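Non-canonical purine NTP pyrophosphatase (Coxiella burnetii, PDB 3TQU) hydrolyses non-canonical purine nucleoside triphosphates such as XTP, dITP and ITP to their monophosphates and diphosphate, probably cleansing the nucleotide pool. Local coordinates at the interface of chains A and B. Coordinates in Å, arbitrary orientation; residue numbers count along the deposited sequence, not the author numbering. Chains: chain A/B, Non-canonical purine NTP pyrophosphatase.

The interface of chains A and B. Residues chain A 47-51, 76, 85-86, 122, 140; chain B 54, 58, 128, 133-136.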
loop_
_atom_site.group_PDB
_atom_site.type_symbol
_atom_site.label_atom_id
_atom_site.label_comp_id
_atom_site.label_asym_id
_atom_site.label_seq_id
_atom_site.Cartn_x
_atom_site.Cartn_y
_atom_site.Cartn_z
ATOM N N SER A 47 0.187 -12.578 0.352
ATOM C CA SER A 47 0.171 -12.802 1.795
ATOM C C SER A 47 -0.264 -11.557 2.565
ATOM O O SER A 47 -0.399 -11.592 3.783
ATOM C CB SER A 47 1.533 -13.290 2.285
ATOM O OG SER A 47 1.797 -14.584 1.769
ATOM N N THR A 48 -0.487 -10.463 1.841
ATOM C CA THR A 48 -1.039 -9.243 2.422
ATOM C C THR A 48 -2.277 -8.814 1.646
ATOM O O THR A 48 -2.408 -9.115 0.459
ATOM C CB THR A 48 -0.040 -8.079 2.359
ATOM O OG1 THR A 48 0.257 -7.782 0.987
ATOM C CG2 THR A 48 1.243 -8.424 3.098
ATOM N N PHE A 49 -3.175 -8.096 2.313
ATOM C CA PHE A 49 -4.365 -7.572 1.652
ATOM C C PHE A 49 -3.972 -6.689 0.471
ATOM O O PHE A 49 -4.564 -6.775 -0.608
ATOM C CB PHE A 49 -5.244 -6.788 2.633
ATOM C CG PHE A 49 -5.636 -7.570 3.853
ATOM C CD1 PHE A 49 -6.421 -8.708 3.739
ATOM C CD2 PHE A 49 -5.227 -7.163 5.116
ATOM C CE1 PHE A 49 -6.781 -9.433 4.862
ATOM C CE2 PHE A 49 -5.587 -7.882 6.239
ATOM C CZ PHE A 49 -6.365 -9.018 6.113
ATOM N N VAL A 50 -2.960 -5.851 0.669
ATOM C CA VAL A 50 -2.555 -4.922 -0.379
ATOM C C VAL A 50 -2.091 -5.661 -1.635
ATOM O O VAL A 50 -2.402 -5.253 -2.750
ATOM C CB VAL A 50 -1.473 -3.935 0.106
ATOM C CG1 VAL A 50 -0.239 -4.681 0.570
ATOM C CG2 VAL A 50 -1.127 -2.948 -0.993
ATOM N N GLU A 51 -1.365 -6.760 -1.456
ATOM C CA GLU A 51 -0.928 -7.568 -2.594
ATOM C C GLU A 51 -2.103 -8.142 -3.390
ATOM O O GLU A 51 -2.080 -8.166 -4.622
ATOM C CB GLU A 51 0.008 -8.691 -2.139
ATOM C CG GLU A 51 1.427 -8.215 -1.849
ATOM C CD GLU A 51 2.280 -9.279 -1.195
ATOM O OE1 GLU A 51 1.881 -9.775 -0.124
ATOM O OE2 GLU A 51 3.344 -9.624 -1.750
ATOM N N THR A 76 -7.835 -9.673 11.544
ATOM C CA THR A 76 -6.546 -10.048 12.108
ATOM C C THR A 76 -6.661 -10.096 13.623
ATOM O O THR A 76 -7.174 -9.171 14.242
ATOM C CB THR A 76 -5.432 -9.062 11.715
ATOM O OG1 THR A 76 -5.721 -7.767 12.255
ATOM C CG2 THR A 76 -5.310 -8.966 10.200
ATOM N N GLY A 85 -6.277 -13.354 8.854
ATOM C CA GLY A 85 -5.660 -12.492 7.858
ATOM C C GLY A 85 -6.178 -12.705 6.446
ATOM O O GLY A 85 -7.381 -12.613 6.201
ATOM N N VAL A 86 -5.273 -12.985 5.512
ATOM C CA VAL A 86 -5.670 -13.199 4.124
ATOM C C VAL A 86 -6.381 -14.538 3.947
ATOM O O VAL A 86 -6.924 -14.829 2.884
ATOM C CB VAL A 86 -4.473 -13.090 3.148
ATOM C CG1 VAL A 86 -3.945 -11.661 3.119
ATOM C CG2 VAL A 86 -3.372 -14.070 3.519
ATOM N N HIS A 122 -9.491 -5.107 8.467
ATOM C CA HIS A 122 -8.725 -4.304 7.522
ATOM C C HIS A 122 -9.403 -4.285 6.166
ATOM O O HIS A 122 -9.905 -5.310 5.699
ATOM C CB HIS A 122 -7.309 -4.860 7.357
ATOM C CG HIS A 122 -6.490 -4.808 8.604
ATOM N ND1 HIS A 122 -5.554 -3.822 8.838
ATOM C CD2 HIS A 122 -6.464 -5.617 9.690
ATOM C CE1 HIS A 122 -4.987 -4.028 10.013
ATOM N NE2 HIS A 122 -5.520 -5.111 10.550
ATOM N N HIS A 140 -6.029 2.389 3.031
ATOM C CA HIS A 140 -6.022 1.338 4.039
ATOM C C HIS A 140 -6.868 1.705 5.256
ATOM O O HIS A 140 -6.475 2.542 6.068
ATOM C CB HIS A 140 -4.585 1.018 4.459
ATOM C CG HIS A 140 -4.470 -0.155 5.383
ATOM N ND1 HIS A 140 -3.256 -0.714 5.725
ATOM C CD2 HIS A 140 -5.413 -0.872 6.037
ATOM C CE1 HIS A 140 -3.459 -1.724 6.552
ATOM N NE2 HIS A 140 -4.759 -1.842 6.756
ATOM N N ILE B 54 7.306 -4.537 0.024
ATOM C CA ILE B 54 6.812 -5.656 0.821
ATOM C C ILE B 54 7.700 -6.888 0.682
ATOM O O ILE B 54 8.028 -7.543 1.674
ATOM C CB ILE B 54 5.365 -6.010 0.439
ATOM C CG1 ILE B 54 4.421 -4.897 0.893
ATOM C CG2 ILE B 54 4.957 -7.342 1.059
ATOM C CD1 ILE B 54 3.022 -5.015 0.338
ATOM N N ARG B 58 9.379 -8.213 3.969
ATOM C CA ARG B 58 9.024 -9.579 4.328
ATOM C C ARG B 58 10.252 -10.473 4.448
ATOM O O ARG B 58 10.372 -11.256 5.389
ATOM C CB ARG B 58 8.063 -10.154 3.288
ATOM C CG ARG B 58 7.929 -11.668 3.313
ATOM C CD ARG B 58 6.948 -12.124 2.240
ATOM N NE ARG B 58 5.634 -11.530 2.448
ATOM C CZ ARG B 58 4.852 -11.071 1.475
ATOM N NH1 ARG B 58 5.246 -11.136 0.211
ATOM N NH2 ARG B 58 3.674 -10.544 1.771
HETATM N N MSE B 128 6.760 -4.177 8.241
HETATM C CA MSE B 128 6.162 -5.479 8.543
HETATM C C MSE B 128 6.473 -5.916 9.974
HETATM O O MSE B 128 7.632 -5.909 10.386
HETATM C CB MSE B 128 6.690 -6.538 7.571
HETATM C CG MSE B 128 6.315 -6.317 6.110
HETATM SE SE MSE B 128 4.627 -7.153 5.600
HETATM C CE MSE B 128 5.135 -9.039 5.751
ATOM N N ASP B 133 2.829 -10.882 8.468
ATOM C CA ASP B 133 1.956 -9.724 8.627
ATOM C C ASP B 133 1.159 -9.473 7.350
ATOM O O ASP B 133 1.739 -9.209 6.298
ATOM C CB ASP B 133 2.794 -8.493 8.964
ATOM C CG ASP B 133 1.955 -7.301 9.373
ATOM O OD1 ASP B 133 0.709 -7.368 9.291
ATOM O OD2 ASP B 133 2.556 -6.281 9.771
ATOM N N PRO B 134 -0.178 -9.551 7.436
ATOM C CA PRO B 134 -1.027 -9.343 6.260
ATOM C C PRO B 134 -1.395 -7.874 6.057
ATOM O O PRO B 134 -1.962 -7.519 5.021
ATOM C CB PRO B 134 -2.282 -10.142 6.609
ATOM C CG PRO B 134 -2.386 -9.993 8.091
ATOM C CD PRO B 134 -0.961 -9.988 8.606
ATOM N N ALA B 135 -1.074 -7.035 7.036
ATOM C CA ALA B 135 -1.457 -5.631 6.993
ATOM C C ALA B 135 -0.296 -4.730 7.397
ATOM O O ALA B 135 -0.335 -4.088 8.449
ATOM C CB ALA B 135 -2.651 -5.393 7.894
ATOM N N PRO B 136 0.754 -4.685 6.564
ATOM C CA PRO B 136 1.893 -3.821 6.883
ATOM C C PRO B 136 1.508 -2.357 6.766
ATOM O O PRO B 136 0.595 -2.014 6.015
ATOM C CB PRO B 136 2.908 -4.169 5.790
ATOM C CG PRO B 136 2.075 -4.617 4.639
ATOM C CD PRO B 136 0.930 -5.375 5.273
HETATM O O HOH W 1 -2.113 -5.165 3.297
#
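A:Glu51 sets CG anti to its carbonyl carbon, beside the backbone N (chi1 -78°), and runs extended, while B:Arg58 starts anti to its N (chi1 163°) and bends at chi3 (-59°). The two therefore meet tip to tip, end-on. B:Arg58 NH2 binds A:Glu51 OE1 at 2.7 Å, from above the carboxylate plane, and this pair is also the salt bridge. B:Arg58 NH1 donates to the syn lone pair of A:Glu51 OE2 at 3.1 Å. The A:Thr48 hydroxyl OG1 donates to the anti lone pair of A:Glu51 OE1 at 2.8 Å and accepts from A:Glu51 N, as a helix N-cap does. This second-shell bond helps fix the carboxylate. B:Ile54 CG2 lies over one face of the guanidinium, and its CD1 meets A:Val50 CG1 tightly.

B:Pro134 brings the chain B loop to the helix start. Its carbonyl O accepts from A:Phe49 N at 3.0 Å, in the carbonyl plane, and a water links the same O to A:Val50 N. Its ring runs alongside A:Phe49, with CG against A:Thr76 CG2. B:Ala135 CB sits over one face of the A:His122 imidazole, 3.6 Å from its centroid. A:His140 NE2 and A:Thr76 OG1 hold that ring at its edge; A:His140 NE2 lies 3.0 Å from A:His122 ND1.

This patch of the two-fold homodimer interface packs the chain B loop joining its strands 118-128 and 137-147 against the N-terminal end of chain A helix 49-64 and against A:His122 and A:His140 on the same-numbered chain A strands. Its centre is about 7 Å from the predicted catalytic A:Asp72.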